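Local coordinates for protein glycerol dehydrogenase (Schizosaccharomyces pombe, PDB 1TA9) that oxidises glycerol, most likely to dihydroxyacetone with NAD(+) as the electron acceptor, and serves in the assimilation of glycerol, at residues 98-101 / 102-106; 422-425 / 426-430; 240-243 / 244-248. One frame throughout, in Å; residues are numbered along the deposited sequence.

Contact 1 (98-101 / 102-106); sequences ADQN and VWNIC
D99 OD2 takes the backbone N-H of V102 at 2.7 Å, a nearly straight bond of 170° that meets the oxygen almost along its C-O direction. This is the N-cap of helix 100-115: with chi1 at 66°, CG sits between the backbone N and the carbonyl carbon, and the carboxylate folds back over the first turn. The same oxygen rests against V102 CG2 at 3.2 Å. D99 is one of the residues that probably bind NAD(+), so the residue that caps the helix probably also belongs to the cofactor site. Behind the cap, A98 CB lies over one face of the W103 indole, 4.0 Å from the centroid of the five-membered ring, and also meets V102 CG1 at 3.8 Å. Outside, Q100 OE1 receives a weak bond from N104 ND2 (3.1 Å), the two amide planes being only 14° apart. Beside the parallel sheet, the chain here steps from strand 93-98 into helix 100-115 of a beta-alpha-beta unit: W103 leans on K123 and V125 of strand 120-125 and gives its NE1 proton to L124 O, while A98 and V102 pack on V152 of strand 148-153.

Contact 2 (422-425 / 426-430); sequences QKWQ and EQTGW
W424 and W430 meet at the C-terminal end of helix 407-428, where the chain leaves the helix through G429, which has positive phi. The two indoles are neither stacked nor edge-to-face: their planes stand 43° apart, with the six-membered ring of W424 and the five-membered ring of W430 4.9 Å apart between centroids. W424 does the touching with the far corner of its benzo ring, CH2 lying over one face of W430, toward the rim, 3.6 Å from CG. Both side chains have CG anti to the backbone N (chi1 173° and -176°), and the turn at G429 carries W430 back to meet the benzo ring.

T428 is held between backbone and ring. Its CG2 lies over the five-membered ring of W424, 3.8 Å from the centroid, a CH-pi contact, while its OG1 donates to W424 O at 2.8 Å. That carbonyl also receives T428 N at 3.0 Å, and the two donors arrive from opposite faces of its plane, so both the hydroxyl and the amide of T428 hold the last turn.

On another side of the helix K423 bends at chi2 and brings NZ to E426 OE2, a salt bridge of 3.1 Å that meets the oxygen on its syn side, slightly out of the carboxylate plane. K423 and Q427 pack on L280 and L276 of the second subunit, and Q422 and E426 on its P450, whereas W424 is covered by N356, S360 and A363 of helix 352-364 in its own chain. From beyond the helix end the amides of G429 and W430 give weak bonds back to Q425 O, and a water donates to W430 O at 2.7 Å and, weakly, to Q425 O.

Contact 3 (240-243 / 244-248); sequences TESV and IRSNS
Helix 223-245 runs through 240-243 and gives way to a Schellman motif. N247 turns to positive phi (57°); its amide reaches back to I244 O at 3.0 Å, and the amide of S248 reaches V243 O at 3.1 Å in an almost straight bond of 174°. Upstream the helix is regular, I244 N bonding to T240 O and R245 N to E241 O.

S246 reinforces this ending with its side chain. Its OG, anti to the carbonyl carbon, folds back to donate to S242 O at 2.7 Å, approaching nearly along the C=O axis, while its own amide adds a weak bond to the same oxygen. OG is also bonded to the amide of S402 in its own chain, so one hydroxyl fastens the last turn to that loop. An alanine at S246 removes that oxygen, which would probably take the hydroxyl bond from S242 O and leave S402 N without this acceptor.

One helical turn apart, T240 CG2 packs on I244 CD1 at 3.6 Å. E241, bent at chi2, and the extended R245 lie close enough for OE2 to come within 3.4 Å of NE, but the carboxylate and guanidinium planes are 72° apart and no N-H points at the oxygen, which makes this a contact of charges alone. The firmer partner of E241 is R261 of helix 258-284, whose NE pairs with OE1, so the carboxylate probably eases the meeting of the two arginines. T240 OG1 bonds to G305 O of helix 289-307 and to the amide of G310, S248 OG holds N400 O, and N247 ND2 reaches S402 OG of the third subunit, so this helix end is tied to two helices, the loop around 400-402 and a neighbouring chain.

From the N terminus the order is contact 1, contact 3, contact 2. They follow in series, none nested in or crossing another, and each is a turn of contiguous chain that encloses no loop. Contact 1 starts a helix in the parallel sheet of the nucleotide-binding part; contacts 3 and 2 end helices in the largely helical remainder. Contacts 1 and 3 lie on opposite sides of the chain's centre, about 40 Å apart between centres. Contact 2 lies about 42 Å from contact 1 and 32 Å from contact 3, again between centres. Contact 1 sits at the probable NAD(+) site, contact 3 near the potassium ion, contact 2 away from both, against another subunit.

Contact 1 (98-101 / 102-106)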
ATOM      1  N   ALA B  98      53.337 -15.584  -3.308  1.00 24.16           N
ATOM      2  CA  ALA B  98      52.312 -16.134  -4.194  1.00 24.88           C
ATOM      3  C   ALA B  98      52.767 -17.476  -4.759  1.00 25.32           C
ATOM      4  O   ALA B  98      53.963 -17.693  -4.950  1.00 25.51           O
ATOM      5  CB  ALA B  98      52.031 -15.161  -5.335  1.00 24.95           C
ATOM      6  N   ASP B  99      51.824 -18.381  -5.014  1.00 25.68           N
ATOM      7  CA  ASP B  99      52.187 -19.674  -5.583  1.00 26.07           C
ATOM      8  C   ASP B  99      52.618 -19.409  -7.023  1.00 26.28           C
ATOM      9  O   ASP B  99      52.423 -18.308  -7.531  1.00 26.14           O
ATOM     10  CB  ASP B  99      51.007 -20.661  -5.515  1.00 26.12           C
ATOM     11  CG  ASP B  99      49.829 -20.249  -6.382  1.00 26.28           C
ATOM     12  OD1 ASP B  99      48.707 -20.731  -6.109  1.00 26.32           O
ATOM     13  OD2 ASP B  99      50.011 -19.465  -7.336  1.00 26.36           O
ATOM     14  N   GLN B 100      53.200 -20.403  -7.683  1.00 26.56           N
ATOM     15  CA  GLN B 100      53.677 -20.208  -9.046  1.00 26.98           C
ATOM     16  C   GLN B 100      52.598 -19.752 -10.021  1.00 26.93           C
ATOM     17  O   GLN B 100      52.850 -18.916 -10.888  1.00 26.82           O
ATOM     18  CB  GLN B 100      54.335 -21.488  -9.561  1.00 27.56           C
ATOM     19  CG  GLN B 100      55.234 -21.266 -10.762  1.00 28.51           C
ATOM     20  CD  GLN B 100      56.198 -20.109 -10.555  1.00 29.01           C
ATOM     21  OE1 GLN B 100      55.897 -18.965 -10.900  1.00 29.44           O
ATOM     22  NE2 GLN B 100      57.356 -20.401  -9.974  1.00 29.35           N
ATOM     23  N   ASN B 101      51.399 -20.304  -9.876  1.00 26.97           N
ATOM     24  CA  ASN B 101      50.286 -19.957 -10.748  1.00 27.03           C
ATOM     25  C   ASN B 101      50.002 -18.455 -10.710  1.00 26.75           C
ATOM     26  O   ASN B 101      49.863 -17.813 -11.753  1.00 26.76           O
ATOM     27  CB  ASN B 101      49.036 -20.734 -10.325  1.00 27.60           C
ATOM     28  CG  ASN B 101      47.887 -20.569 -11.298  1.00 28.19           C
ATOM     29  OD1 ASN B 101      46.763 -21.003 -11.029  1.00 28.82           O
ATOM     30  ND2 ASN B 101      48.159 -19.949 -12.440  1.00 28.27           N
ATOM     31  N   VAL B 102      49.923 -17.895  -9.506  1.00 26.37           N
ATOM     32  CA  VAL B 102      49.643 -16.474  -9.359  1.00 25.90           C
ATOM     33  C   VAL B 102      50.793 -15.610  -9.860  1.00 25.86           C
ATOM     34  O   VAL B 102      50.570 -14.505 -10.360  1.00 25.65           O
ATOM     35  CB  VAL B 102      49.318 -16.121  -7.893  1.00 25.86           C
ATOM     36  CG1 VAL B 102      49.102 -14.628  -7.752  1.00 25.63           C
ATOM     37  CG2 VAL B 102      48.065 -16.868  -7.454  1.00 25.62           C
ATOM     38  N   TRP B 103      52.023 -16.103  -9.732  1.00 25.79           N
ATOM     39  CA  TRP B 103      53.172 -15.344 -10.219  1.00 25.83           C
ATOM     40  C   TRP B 103      53.049 -15.200 -11.730  1.00 26.00           C
ATOM     41  O   TRP B 103      53.312 -14.137 -12.291  1.00 26.12           O
ATOM     42  CB  TRP B 103      54.489 -16.053  -9.873  1.00 25.44           C
ATOM     43  CG  TRP B 103      55.028 -15.695  -8.521  1.00 25.00           C
ATOM     44  CD1 TRP B 103      55.098 -16.502  -7.423  1.00 24.90           C
ATOM     45  CD2 TRP B 103      55.547 -14.422  -8.117  1.00 24.95           C
ATOM     46  NE1 TRP B 103      55.626 -15.811  -6.358  1.00 24.79           N
ATOM     47  CE2 TRP B 103      55.911 -14.532  -6.757  1.00 24.81           C
ATOM     48  CE3 TRP B 103      55.739 -13.197  -8.773  1.00 24.88           C
ATOM     49  CZ2 TRP B 103      56.454 -13.461  -6.038  1.00 24.85           C
ATOM     50  CZ3 TRP B 103      56.279 -12.132  -8.058  1.00 24.84           C
ATOM     51  CH2 TRP B 103      56.630 -12.273  -6.704  1.00 24.80           C
ATOM     52  N   ASN B 104      52.632 -16.277 -12.385  1.00 26.29           N
ATOM     53  CA  ASN B 104      52.475 -16.275 -13.832  1.00 26.50           C
ATOM     54  C   ASN B 104      51.343 -15.349 -14.259  1.00 26.52           C
ATOM     55  O   ASN B 104      51.456 -14.620 -15.246  1.00 26.66           O
ATOM     56  CB  ASN B 104      52.170 -17.691 -14.329  1.00 26.81           C
ATOM     57  CG  ASN B 104      53.251 -18.693 -13.954  1.00 27.06           C
ATOM     58  OD1 ASN B 104      53.070 -19.899 -14.116  1.00 27.31           O
ATOM     59  ND2 ASN B 104      54.381 -18.200 -13.459  1.00 27.17           N
ATOM     60  N   ILE B 105      50.255 -15.377 -13.495  1.00 26.53           N
ATOM     61  CA  ILE B 105      49.069 -14.582 -13.792  1.00 26.44           C
ATOM     62  C   ILE B 105      49.117 -13.079 -13.511  1.00 26.02           C
ATOM     63  O   ILE B 105      48.708 -12.283 -14.356  1.00 26.19           O
ATOM     64  CB  ILE B 105      47.839 -15.160 -13.052  1.00 26.71           C
ATOM     65  CG1 ILE B 105      47.601 -16.606 -13.490  1.00 27.17           C
ATOM     66  CG2 ILE B 105      46.600 -14.319 -13.345  1.00 26.93           C
ATOM     67  CD1 ILE B 105      46.463 -17.284 -12.756  1.00 27.36           C
ATOM     68  N   CYS B 106      49.614 -12.673 -12.347  1.00 25.53           N
ATOM     69  CA  CYS B 106      49.601 -11.246 -12.041  1.00 25.04           C
ATOM     70  C   CYS B 106      50.595 -10.717 -11.011  1.00 25.02           C
ATOM     71  O   CYS B 106      50.865  -9.518 -10.979  1.00 24.94           O
ATOM     72  CB  CYS B 106      48.196 -10.868 -11.579  1.00 24.60           C
ATOM     73  SG  CYS B 106      47.706 -11.743 -10.063  1.00 23.30           S
TER

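Contact 2 (422-425 / 426-430)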
ATOM      1  N   GLN B 422      14.155 -30.071  -3.818  1.00 11.57           N
ATOM      2  CA  GLN B 422      13.636 -30.945  -4.864  1.00 12.45           C
ATOM      3  C   GLN B 422      12.183 -30.617  -5.185  1.00 12.71           C
ATOM      4  O   GLN B 422      11.765 -30.697  -6.341  1.00 12.98           O
ATOM      5  CB  GLN B 422      13.743 -32.412  -4.453  1.00 13.03           C
ATOM      6  CG  GLN B 422      15.159 -32.937  -4.418  1.00 13.88           C
ATOM      7  CD  GLN B 422      15.196 -34.440  -4.293  1.00 14.85           C
ATOM      8  OE1 GLN B 422      14.616 -35.153  -5.114  1.00 15.47           O
ATOM      9  NE2 GLN B 422      15.876 -34.934  -3.268  1.00 14.85           N
ATOM     10  N   LYS B 423      11.408 -30.249  -4.168  1.00 12.87           N
ATOM     11  CA  LYS B 423      10.005 -29.911  -4.399  1.00 13.01           C
ATOM     12  C   LYS B 423       9.923 -28.613  -5.198  1.00 13.06           C
ATOM     13  O   LYS B 423       9.132 -28.506  -6.138  1.00 13.05           O
ATOM     14  CB  LYS B 423       9.253 -29.754  -3.074  1.00 13.25           C
ATOM     15  CG  LYS B 423       7.752 -29.491  -3.233  1.00 13.70           C
ATOM     16  CD  LYS B 423       7.033 -30.684  -3.867  1.00 14.22           C
ATOM     17  CE  LYS B 423       5.526 -30.483  -3.878  1.00 14.56           C
ATOM     18  NZ  LYS B 423       4.796 -31.684  -4.375  1.00 14.89           N
ATOM     19  N   TRP B 424      10.749 -27.634  -4.833  1.00 12.78           N
ATOM     20  CA  TRP B 424      10.763 -26.357  -5.533  1.00 12.94           C
ATOM     21  C   TRP B 424      11.132 -26.561  -7.004  1.00 13.16           C
ATOM     22  O   TRP B 424      10.520 -25.965  -7.892  1.00 13.30           O
ATOM     23  CB  TRP B 424      11.764 -25.389  -4.883  1.00 12.78           C
ATOM     24  CG  TRP B 424      11.940 -24.120  -5.670  1.00 12.51           C
ATOM     25  CD1 TRP B 424      11.105 -23.039  -5.688  1.00 12.80           C
ATOM     26  CD2 TRP B 424      12.972 -23.845  -6.625  1.00 12.46           C
ATOM     27  NE1 TRP B 424      11.552 -22.109  -6.601  1.00 12.34           N
ATOM     28  CE2 TRP B 424      12.695 -22.581  -7.190  1.00 12.45           C
ATOM     29  CE3 TRP B 424      14.104 -24.547  -7.061  1.00 12.39           C
ATOM     30  CZ2 TRP B 424      13.508 -22.003  -8.175  1.00 12.64           C
ATOM     31  CZ3 TRP B 424      14.912 -23.974  -8.039  1.00 12.56           C
ATOM     32  CH2 TRP B 424      14.608 -22.714  -8.585  1.00 12.37           C
ATOM     33  N   GLN B 425      12.124 -27.407  -7.264  1.00 13.53           N
ATOM     34  CA  GLN B 425      12.547 -27.668  -8.642  1.00 14.02           C
ATOM     35  C   GLN B 425      11.380 -28.234  -9.448  1.00 14.69           C
ATOM     36  O   GLN B 425      11.159 -27.851 -10.599  1.00 14.58           O
ATOM     37  CB  GLN B 425      13.707 -28.664  -8.673  1.00 13.65           C
ATOM     38  CG  GLN B 425      14.945 -28.226  -7.913  1.00 13.22           C
ATOM     39  CD  GLN B 425      15.975 -29.330  -7.823  1.00 13.22           C
ATOM     40  OE1 GLN B 425      15.641 -30.480  -7.540  1.00 12.84           O
ATOM     41  NE2 GLN B 425      17.238 -28.987  -8.049  1.00 13.16           N
ATOM     42  N   GLU B 426      10.646 -29.157  -8.832  1.00 15.40           N
ATOM     43  CA  GLU B 426       9.494 -29.791  -9.466  1.00 16.24           C
ATOM     44  C   GLU B 426       8.359 -28.806  -9.716  1.00 16.43           C
ATOM     45  O   GLU B 426       7.827 -28.732 -10.824  1.00 16.47           O
ATOM     46  CB  GLU B 426       8.976 -30.935  -8.592  1.00 17.15           C
ATOM     47  CG  GLU B 426       7.606 -31.457  -9.017  1.00 18.62           C
ATOM     48  CD  GLU B 426       6.883 -32.172  -7.891  1.00 19.66           C
ATOM     49  OE1 GLU B 426       7.237 -33.332  -7.592  1.00 20.05           O
ATOM     50  OE2 GLU B 426       5.966 -31.560  -7.297  1.00 20.56           O
ATOM     51  N   GLN B 427       7.984 -28.056  -8.686  1.00 16.55           N
ATOM     52  CA  GLN B 427       6.896 -27.089  -8.807  1.00 16.95           C
ATOM     53  C   GLN B 427       7.151 -26.061  -9.900  1.00 16.78           C
ATOM     54  O   GLN B 427       6.256 -25.736 -10.673  1.00 16.78           O
ATOM     55  CB  GLN B 427       6.688 -26.323  -7.498  1.00 17.58           C
ATOM     56  CG  GLN B 427       6.298 -27.143  -6.291  1.00 19.02           C
ATOM     57  CD  GLN B 427       6.133 -26.263  -5.062  1.00 19.78           C
ATOM     58  OE1 GLN B 427       6.982 -25.413  -4.778  1.00 20.39           O
ATOM     59  NE2 GLN B 427       5.042 -26.460  -4.330  1.00 20.36           N
ATOM     60  N   THR B 428       8.374 -25.544  -9.945  1.00 16.41           N
ATOM     61  CA  THR B 428       8.742 -24.521 -10.916  1.00 16.21           C
ATOM     62  C   THR B 428       9.242 -25.057 -12.249  1.00 15.98           C
ATOM     63  O   THR B 428       9.384 -24.297 -13.205  1.00 15.94           O
ATOM     64  CB  THR B 428       9.841 -23.608 -10.354  1.00 16.36           C
ATOM     65  OG1 THR B 428      11.031 -24.377 -10.146  1.00 16.27           O
ATOM     66  CG2 THR B 428       9.401 -22.997  -9.033  1.00 16.47           C
ATOM     67  N   GLY B 429       9.521 -26.352 -12.315  1.00 15.81           N
ATOM     68  CA  GLY B 429      10.023 -26.917 -13.555  1.00 15.93           C
ATOM     69  C   GLY B 429      11.446 -26.466 -13.847  1.00 16.07           C
ATOM     70  O   GLY B 429      11.891 -26.488 -14.999  1.00 16.15           O
ATOM     71  N   TRP B 430      12.162 -26.055 -12.804  1.00 15.92           N
ATOM     72  CA  TRP B 430      13.549 -25.603 -12.930  1.00 15.96           C
ATOM     73  C   TRP B 430      14.441 -26.767 -13.364  1.00 16.08           C
ATOM     74  O   TRP B 430      14.548 -27.774 -12.664  1.00 16.11           O
ATOM     75  CB  TRP B 430      14.027 -25.034 -11.591  1.00 15.57           C
ATOM     76  CG  TRP B 430      15.404 -24.451 -11.619  1.00 15.15           C
ATOM     77  CD1 TRP B 430      16.558 -25.043 -11.183  1.00 15.05           C
ATOM     78  CD2 TRP B 430      15.773 -23.150 -12.090  1.00 15.27           C
ATOM     79  NE1 TRP B 430      17.622 -24.188 -11.353  1.00 14.99           N
ATOM     80  CE2 TRP B 430      17.167 -23.018 -11.907  1.00 15.08           C
ATOM     81  CE3 TRP B 430      15.059 -22.080 -12.649  1.00 15.43           C
ATOM     82  CZ2 TRP B 430      17.865 -21.856 -12.266  1.00 15.41           C
ATOM     83  CZ3 TRP B 430      15.754 -20.922 -13.007  1.00 15.71           C
ATOM     84  CH2 TRP B 430      17.144 -20.824 -12.812  1.00 15.64           C
TER
HETATM   85  O   HOH W   1      12.874 -29.926 -12.470  1.00 25.97           O

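Contact 3 (240-243 / 244-248)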
ATOM      1  N   THR B 240      24.817 -13.161  10.572  1.00 12.40           N
ATOM      2  CA  THR B 240      24.963 -11.972  11.406  1.00 12.31           C
ATOM      3  C   THR B 240      23.647 -11.555  12.058  1.00 12.43           C
ATOM      4  O   THR B 240      23.626 -11.183  13.233  1.00 12.24           O
ATOM      5  CB  THR B 240      25.571 -10.804  10.604  1.00 12.39           C
ATOM      6  OG1 THR B 240      26.989 -10.991  10.527  1.00 12.57           O
ATOM      7  CG2 THR B 240      25.275  -9.456  11.270  1.00 12.27           C
ATOM      8  N   GLU B 241      22.544 -11.618  11.318  1.00 12.54           N
ATOM      9  CA  GLU B 241      21.257 -11.261  11.917  1.00 12.86           C
ATOM     10  C   GLU B 241      20.962 -12.215  13.079  1.00 13.24           C
ATOM     11  O   GLU B 241      20.425 -11.809  14.104  1.00 13.10           O
ATOM     12  CB  GLU B 241      20.132 -11.337  10.880  1.00 12.86           C
ATOM     13  CG  GLU B 241      20.052 -10.121   9.967  1.00 12.95           C
ATOM     14  CD  GLU B 241      19.632  -8.865  10.715  1.00 13.01           C
ATOM     15  OE1 GLU B 241      20.388  -7.878  10.699  1.00 13.08           O
ATOM     16  OE2 GLU B 241      18.540  -8.863  11.320  1.00 13.28           O
ATOM     17  N   SER B 242      21.324 -13.484  12.910  1.00 13.64           N
ATOM     18  CA  SER B 242      21.105 -14.500  13.941  1.00 14.48           C
ATOM     19  C   SER B 242      21.938 -14.231  15.196  1.00 14.41           C
ATOM     20  O   SER B 242      21.468 -14.426  16.316  1.00 14.67           O
ATOM     21  CB  SER B 242      21.443 -15.891  13.389  1.00 15.29           C
ATOM     22  OG  SER B 242      21.294 -16.880  14.394  1.00 17.74           O
ATOM     23  N   VAL B 243      23.181 -13.800  15.004  1.00 14.15           N
ATOM     24  CA  VAL B 243      24.069 -13.497  16.125  1.00 14.17           C
ATOM     25  C   VAL B 243      23.571 -12.253  16.859  1.00 14.10           C
ATOM     26  O   VAL B 243      23.503 -12.222  18.090  1.00 13.82           O
ATOM     27  CB  VAL B 243      25.519 -13.239  15.638  1.00 14.14           C
ATOM     28  CG1 VAL B 243      26.395 -12.749  16.800  1.00 14.44           C
ATOM     29  CG2 VAL B 243      26.095 -14.505  15.048  1.00 14.14           C
ATOM     30  N   ILE B 244      23.221 -11.225  16.090  1.00 13.94           N
ATOM     31  CA  ILE B 244      22.735  -9.978  16.673  1.00 13.94           C
ATOM     32  C   ILE B 244      21.412 -10.158  17.416  1.00 14.15           C
ATOM     33  O   ILE B 244      21.255  -9.680  18.539  1.00 13.78           O
ATOM     34  CB  ILE B 244      22.562  -8.892  15.585  1.00 13.76           C
ATOM     35  CG1 ILE B 244      23.931  -8.519  15.011  1.00 13.87           C
ATOM     36  CG2 ILE B 244      21.882  -7.653  16.170  1.00 13.96           C
ATOM     37  CD1 ILE B 244      23.876  -7.502  13.890  1.00 13.68           C
ATOM     38  N   ARG B 245      20.464 -10.853  16.796  1.00 14.56           N
ATOM     39  CA  ARG B 245      19.167 -11.067  17.425  1.00 15.33           C
ATOM     40  C   ARG B 245      19.244 -11.984  18.639  1.00 15.12           C
ATOM     41  O   ARG B 245      18.352 -11.974  19.492  1.00 15.07           O
ATOM     42  CB  ARG B 245      18.172 -11.601  16.395  1.00 16.48           C
ATOM     43  CG  ARG B 245      17.884 -10.581  15.305  1.00 18.72           C
ATOM     44  CD  ARG B 245      16.752 -11.001  14.391  1.00 20.75           C
ATOM     45  NE  ARG B 245      16.267  -9.859  13.623  1.00 22.87           N
ATOM     46  CZ  ARG B 245      15.181  -9.879  12.857  1.00 23.87           C
ATOM     47  NH1 ARG B 245      14.461 -10.991  12.747  1.00 24.49           N
ATOM     48  NH2 ARG B 245      14.806  -8.779  12.215  1.00 24.58           N
ATOM     49  N   SER B 246      20.312 -12.773  18.720  1.00 14.86           N
ATOM     50  CA  SER B 246      20.514 -13.669  19.854  1.00 14.86           C
ATOM     51  C   SER B 246      21.294 -12.935  20.945  1.00 15.04           C
ATOM     52  O   SER B 246      21.518 -13.473  22.030  1.00 14.79           O
ATOM     53  CB  SER B 246      21.299 -14.915  19.424  1.00 14.70           C
ATOM     54  OG  SER B 246      20.566 -15.703  18.503  1.00 14.44           O
ATOM     55  N   ASN B 247      21.704 -11.702  20.645  1.00 15.25           N
ATOM     56  CA  ASN B 247      22.477 -10.881  21.577  1.00 15.55           C
ATOM     57  C   ASN B 247      23.757 -11.592  22.012  1.00 15.81           C
ATOM     58  O   ASN B 247      24.136 -11.553  23.184  1.00 15.83           O
ATOM     59  CB  ASN B 247      21.636 -10.529  22.809  1.00 15.89           C
ATOM     60  CG  ASN B 247      20.410  -9.699  22.463  1.00 16.31           C
ATOM     61  OD1 ASN B 247      20.517  -8.528  22.092  1.00 16.73           O
ATOM     62  ND2 ASN B 247      19.239 -10.307  22.575  1.00 16.19           N
ATOM     63  N   SER B 248      24.419 -12.250  21.065  1.00 15.89           N
ATOM     64  CA  SER B 248      25.658 -12.962  21.356  1.00 16.06           C
ATOM     65  C   SER B 248      26.858 -12.090  21.011  1.00 16.03           C
ATOM     66  O   SER B 248      26.748 -11.149  20.230  1.00 15.86           O
ATOM     67  CB  SER B 248      25.733 -14.268  20.555  1.00 16.31           C
ATOM     68  OG  SER B 248      24.768 -15.205  21.013  1.00 16.70           O
TER